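Local atomic coordinates of monosaccharide ABC transporter substrate-binding protein, CUT2 family (Acidothermus cellulolyticus, PDB entry 4RU1), a protein that binds myo-inositol between two lobes and probably serves as the substrate-binding component of a carbohydrate ABC transporter. Residues Q125-A138 with Q157-F169. Residues are numbered along the deposited sequence; the frame is centred on the assembly and turned at random.
Sequences QDETVAGQAAGARA and QLESRCNGVQQTF. With INS (1,2,3,4,5,6-hexahydroxy-cyclohexane), chain M.
Glu127 OE1 is gripped by two donors from opposite faces of its carboxylate: Arg161 NE at 2.8 Å, with a nearly straight N-H...O angle of 174°, and Gln125 NE2 at 2.9 Å, on the syn side. The helices joined here, 127-138 and 157-168, pack in one lobe of a type I periplasmic-binding-protein fold, their segment axes 6.4 Å apart. Arg161 holds Glu127 side-on, NH2 donating to OE2; with the carboxylate and guanidinium planes 70° apart, both nitrogens come from above the carboxylate plane. Extended from CG to NE, the arginine also carries NH1 to 2.8 Å from O1 of myo-inositol, and NH2 donates to the same oxygen; Glu127 is thus a second-shell residue positioning a ligand-binding one. Without this carboxylate, as with an alanine here, the buried guanidinium would probably lack its charge mate and be freer to swing off the inositol. Beyond this pair, Gly131 and Gly164 approach to 4.0 Å, CA to CA; a CB on Gly131 would lie 2.1 Å from Arg161 O, a clash. Farther along, Thr168 fits as a knob among Gly131, Gln132, Gly135 and Ala136. Its OG1, set between its own backbone N and carbonyl carbon (chi1 56°), donates in the carbonyl plane to Gln132 O, at 2.8 Å.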
loop_
_atom_site.group_PDB
_atom_site.type_symbol
_atom_site.label_atom_id
_atom_site.label_comp_id
_atom_site.label_asym_id
_atom_site.label_seq_id
_atom_site.Cartn_x
_atom_site.Cartn_y
_atom_site.Cartn_z
ATOM N N GLN A 125 0.067 6.640 3.592
ATOM C CA GLN A 125 0.483 7.793 2.800
ATOM C C GLN A 125 -0.664 8.300 1.965
ATOM O O GLN A 125 -1.610 7.542 1.600
ATOM C CB GLN A 125 1.757 7.472 2.011
ATOM C CG GLN A 125 1.691 7.276 0.534
ATOM C CD GLN A 125 2.884 6.579 -0.062
ATOM O OE1 GLN A 125 3.985 6.699 0.462
ATOM N NE2 GLN A 125 2.670 5.861 -1.134
ATOM N N ASP A 126 -0.619 9.596 1.672
ATOM C CA ASP A 126 -1.655 10.221 0.933
ATOM C C ASP A 126 -1.331 9.899 -0.509
ATOM O O ASP A 126 -0.308 10.348 -1.043
ATOM C CB ASP A 126 -1.632 11.754 1.185
ATOM C CG ASP A 126 -2.750 12.487 0.405
ATOM O OD1 ASP A 126 -3.081 12.111 -0.737
ATOM O OD2 ASP A 126 -3.275 13.499 0.896
ATOM N N GLU A 127 -2.155 9.055 -1.085
ATOM C CA GLU A 127 -1.828 8.447 -2.343
ATOM C C GLU A 127 -1.995 9.412 -3.545
ATOM O O GLU A 127 -1.287 9.302 -4.546
ATOM C CB GLU A 127 -2.614 7.157 -2.564
ATOM C CG GLU A 127 -2.349 6.032 -1.555
ATOM C CD GLU A 127 -0.912 5.495 -1.536
ATOM O OE1 GLU A 127 -0.047 5.992 -2.267
ATOM O OE2 GLU A 127 -0.686 4.566 -0.723
ATOM N N THR A 128 -3.026 10.268 -3.513
ATOM C CA THR A 128 -3.130 11.392 -4.457
ATOM C C THR A 128 -1.859 12.253 -4.437
ATOM O O THR A 128 -1.290 12.530 -5.478
ATOM C CB THR A 128 -4.384 12.217 -4.211
ATOM O OG1 THR A 128 -5.529 11.338 -4.341
ATOM C CG2 THR A 128 -4.482 13.263 -5.239
ATOM N N VAL A 129 -1.409 12.644 -3.235
ATOM C CA VAL A 129 -0.167 13.431 -3.158
ATOM C C VAL A 129 1.018 12.644 -3.695
ATOM O O VAL A 129 1.864 13.167 -4.435
ATOM C CB VAL A 129 0.122 13.863 -1.710
ATOM C CG1 VAL A 129 1.480 14.544 -1.596
ATOM C CG2 VAL A 129 -0.955 14.811 -1.269
ATOM N N ALA A 130 1.107 11.335 -3.393
ATOM C CA ALA A 130 2.263 10.599 -3.890
ATOM C C ALA A 130 2.204 10.538 -5.433
ATOM O O ALA A 130 3.239 10.700 -6.123
ATOM C CB ALA A 130 2.354 9.196 -3.276
ATOM N N GLY A 131 1.010 10.309 -5.997
ATOM C CA GLY A 131 0.836 10.292 -7.459
ATOM C C GLY A 131 1.163 11.634 -8.075
ATOM O O GLY A 131 1.878 11.713 -9.050
ATOM N N GLN A 132 0.692 12.717 -7.481
ATOM C CA GLN A 132 1.015 14.074 -7.964
ATOM C C GLN A 132 2.501 14.310 -7.921
ATOM O O GLN A 132 3.039 14.870 -8.851
ATOM C CB GLN A 132 0.293 15.138 -7.098
ATOM C CG GLN A 132 -1.214 15.129 -7.274
ATOM C CD GLN A 132 -1.974 15.837 -6.159
ATOM O OE1 GLN A 132 -1.477 15.953 -5.046
ATOM N NE2 GLN A 132 -3.149 16.377 -6.457
ATOM N N ALA A 133 3.164 13.867 -6.855
ATOM C CA ALA A 133 4.620 14.003 -6.799
ATOM C C ALA A 133 5.343 13.159 -7.871
ATOM O O ALA A 133 6.344 13.564 -8.390
ATOM C CB ALA A 133 5.100 13.590 -5.421
ATOM N N ALA A 134 4.825 11.945 -8.109
ATOM C CA ALA A 134 5.461 11.057 -9.099
ATOM C C ALA A 134 5.286 11.672 -10.519
ATOM O O ALA A 134 6.162 11.579 -11.358
ATOM C CB ALA A 134 4.803 9.649 -9.049
ATOM N N GLY A 135 4.150 12.273 -10.813
ATOM C CA GLY A 135 3.909 12.863 -12.145
ATOM C C GLY A 135 4.867 14.020 -12.409
ATOM O O GLY A 135 5.497 14.049 -13.428
ATOM N N ALA A 136 5.071 14.858 -11.395
ATOM C CA ALA A 136 5.953 16.002 -11.503
ATOM C C ALA A 136 7.395 15.542 -11.608
ATOM O O ALA A 136 8.154 16.064 -12.416
ATOM C CB ALA A 136 5.784 16.911 -10.273
ATOM N N ARG A 137 7.780 14.553 -10.823
ATOM C CA ARG A 137 9.100 14.020 -10.894
ATOM C C ARG A 137 9.340 13.405 -12.275
ATOM O O ARG A 137 10.382 13.621 -12.896
ATOM C CB ARG A 137 9.368 13.002 -9.806
ATOM C CG ARG A 137 10.846 12.635 -9.750
ATOM C CD ARG A 137 11.106 11.639 -8.639
ATOM N NE ARG A 137 12.458 11.110 -8.648
ATOM C CZ ARG A 137 13.309 11.144 -7.616
ATOM N NH1 ARG A 137 12.947 11.729 -6.477
ATOM N NH2 ARG A 137 14.508 10.567 -7.733
ATOM N N ALA A 138 8.392 12.615 -12.802
ATOM C CA ALA A 138 8.546 12.009 -14.121
ATOM C C ALA A 138 8.746 13.072 -15.216
ATOM O O ALA A 138 9.543 12.884 -16.121
ATOM C CB ALA A 138 7.349 11.129 -14.391
ATOM N N GLN A 157 -7.042 3.314 -3.156
ATOM C CA GLN A 157 -5.641 3.690 -2.913
ATOM C C GLN A 157 -4.786 3.580 -4.169
ATOM O O GLN A 157 -3.798 4.324 -4.344
ATOM C CB GLN A 157 -4.993 2.918 -1.771
ATOM C CG GLN A 157 -4.579 1.471 -2.069
ATOM C CD GLN A 157 -5.723 0.462 -2.214
ATOM O OE1 GLN A 157 -6.910 0.769 -2.186
ATOM N NE2 GLN A 157 -5.295 -0.785 -2.254
ATOM N N LEU A 158 -5.151 2.666 -5.052
ATOM C CA LEU A 158 -4.485 2.509 -6.328
ATOM C C LEU A 158 -4.982 3.558 -7.302
ATOM O O LEU A 158 -4.141 4.208 -7.996
ATOM C CB LEU A 158 -4.724 1.088 -6.872
ATOM C CG LEU A 158 -4.170 -0.069 -6.030
ATOM C CD1 LEU A 158 -4.380 -1.388 -6.739
ATOM C CD2 LEU A 158 -2.719 0.174 -5.577
ATOM N N GLU A 159 -6.296 3.768 -7.377
ATOM C CA GLU A 159 -6.812 4.740 -8.295
ATOM C C GLU A 159 -6.305 6.139 -7.968
ATOM O O GLU A 159 -6.015 6.917 -8.836
ATOM C CB GLU A 159 -8.378 4.707 -8.315
ATOM C CG GLU A 159 -8.895 3.376 -8.785
ATOM C CD GLU A 159 -8.679 3.071 -10.273
ATOM O OE1 GLU A 159 -8.475 3.977 -11.083
ATOM O OE2 GLU A 159 -8.690 1.869 -10.549
ATOM N N SER A 160 -6.158 6.444 -6.678
ATOM C CA SER A 160 -5.674 7.766 -6.287
ATOM C C SER A 160 -4.280 7.987 -6.815
ATOM O O SER A 160 -3.934 9.119 -7.170
ATOM C CB SER A 160 -5.692 7.844 -4.756
ATOM O OG SER A 160 -7.009 7.913 -4.274
ATOM N N ARG A 161 -3.425 6.958 -6.758
ATOM C CA ARG A 161 -2.073 7.102 -7.244
ATOM C C ARG A 161 -2.043 7.482 -8.735
ATOM O O ARG A 161 -1.382 8.455 -9.124
ATOM C CB ARG A 161 -1.256 5.801 -7.039
ATOM C CG ARG A 161 -0.967 5.434 -5.609
ATOM C CD ARG A 161 -0.194 4.128 -5.470
ATOM N NE ARG A 161 0.086 3.867 -4.046
ATOM C CZ ARG A 161 0.482 2.694 -3.585
ATOM N NH1 ARG A 161 0.761 1.670 -4.380
ATOM N NH2 ARG A 161 0.728 2.581 -2.329
ATOM N N CYS A 162 -2.811 6.729 -9.497
ATOM C CA CYS A 162 -2.868 7.009 -10.949
ATOM C C CYS A 162 -3.545 8.340 -11.236
ATOM O O CYS A 162 -3.053 9.137 -12.117
ATOM C CB CYS A 162 -3.522 5.872 -11.669
ATOM S SG CYS A 162 -2.583 4.362 -11.457
ATOM N N ASN A 163 -4.621 8.647 -10.539
ATOM C CA ASN A 163 -5.237 9.979 -10.794
ATOM C C ASN A 163 -4.204 11.096 -10.461
ATOM O O ASN A 163 -4.159 12.119 -11.139
ATOM C CB ASN A 163 -6.511 10.115 -10.027
ATOM C CG ASN A 163 -7.092 11.472 -10.111
ATOM O OD1 ASN A 163 -7.037 12.203 -9.158
ATOM N ND2 ASN A 163 -7.619 11.841 -11.275
ATOM N N GLY A 164 -3.431 10.899 -9.397
ATOM C CA GLY A 164 -2.494 11.945 -9.038
ATOM C C GLY A 164 -1.455 12.122 -10.099
ATOM O O GLY A 164 -1.125 13.293 -10.441
ATOM N N VAL A 165 -0.908 11.031 -10.659
ATOM C CA VAL A 165 0.088 11.112 -11.736
ATOM C C VAL A 165 -0.528 11.898 -12.928
ATOM O O VAL A 165 0.150 12.734 -13.533
ATOM C CB VAL A 165 0.485 9.716 -12.212
ATOM C CG1 VAL A 165 1.277 9.781 -13.491
ATOM C CG2 VAL A 165 1.300 9.035 -11.170
ATOM N N GLN A 166 -1.782 11.593 -13.264
ATOM C CA GLN A 166 -2.381 12.211 -14.454
ATOM C C GLN A 166 -2.468 13.709 -14.302
ATOM O O GLN A 166 -2.332 14.391 -15.281
ATOM C CB GLN A 166 -3.787 11.628 -14.704
ATOM C CG GLN A 166 -4.492 12.095 -15.983
ATOM C CD GLN A 166 -5.861 11.477 -16.152
ATOM O OE1 GLN A 166 -6.500 11.053 -15.175
ATOM N NE2 GLN A 166 -6.334 11.431 -17.399
ATOM N N GLN A 167 -2.733 14.203 -13.075
ATOM C CA GLN A 167 -2.870 15.614 -12.779
ATOM C C GLN A 167 -1.646 16.434 -13.064
ATOM O O GLN A 167 -1.764 17.606 -13.524
ATOM C CB GLN A 167 -3.199 15.774 -11.292
ATOM C CG GLN A 167 -4.645 15.420 -10.997
ATOM C CD GLN A 167 -4.976 15.652 -9.547
ATOM O OE1 GLN A 167 -4.539 16.648 -8.935
ATOM N NE2 GLN A 167 -5.726 14.718 -8.952
ATOM N N THR A 168 -0.489 15.893 -12.703
ATOM C CA THR A 168 0.771 16.640 -12.811
ATOM C C THR A 168 1.712 16.232 -13.950
ATOM O O THR A 168 2.646 17.018 -14.258
ATOM C CB THR A 168 1.549 16.535 -11.525
ATOM O OG1 THR A 168 1.720 15.143 -11.249
ATOM C CG2 THR A 168 0.791 17.175 -10.370
ATOM N N PHE A 169 1.600 15.025 -14.505
ATOM C CA PHE A 169 2.503 14.587 -15.612
ATOM C C PHE A 169 2.135 15.423 -16.864
ATOM O O PHE A 169 1.018 15.399 -17.331
ATOM C CB PHE A 169 2.305 13.108 -15.907
ATOM C CG PHE A 169 3.320 12.579 -16.916
ATOM C CD1 PHE A 169 4.679 12.543 -16.586
ATOM C CD2 PHE A 169 2.894 12.170 -18.156
ATOM C CE1 PHE A 169 5.584 12.049 -17.494
ATOM C CE2 PHE A 169 3.825 11.697 -19.103
ATOM C CZ PHE A 169 5.114 11.640 -18.774
HETATM C C1 INS M . 0.647 -1.370 -2.000
HETATM C C2 INS M . 0.604 -2.511 -3.004
HETATM C C3 INS M . -0.306 -3.616 -2.466
HETATM C C4 INS M . -1.665 -3.114 -2.032
HETATM C C5 INS M . -1.560 -2.038 -0.999
HETATM C C6 INS M . -0.690 -0.891 -1.436
HETATM O O1 INS M . 1.432 -0.258 -2.460
HETATM O O2 INS M . -0.035 -1.975 -4.176
HETATM O O3 INS M . -0.456 -4.557 -3.547
HETATM O O4 INS M . -2.478 -4.204 -1.528
HETATM O O5 INS M . -2.843 -1.462 -0.668
HETATM O O6 INS M . -0.506 0.076 -0.361
HETATM O O HOH W 1 -7.210 11.103 -6.528
#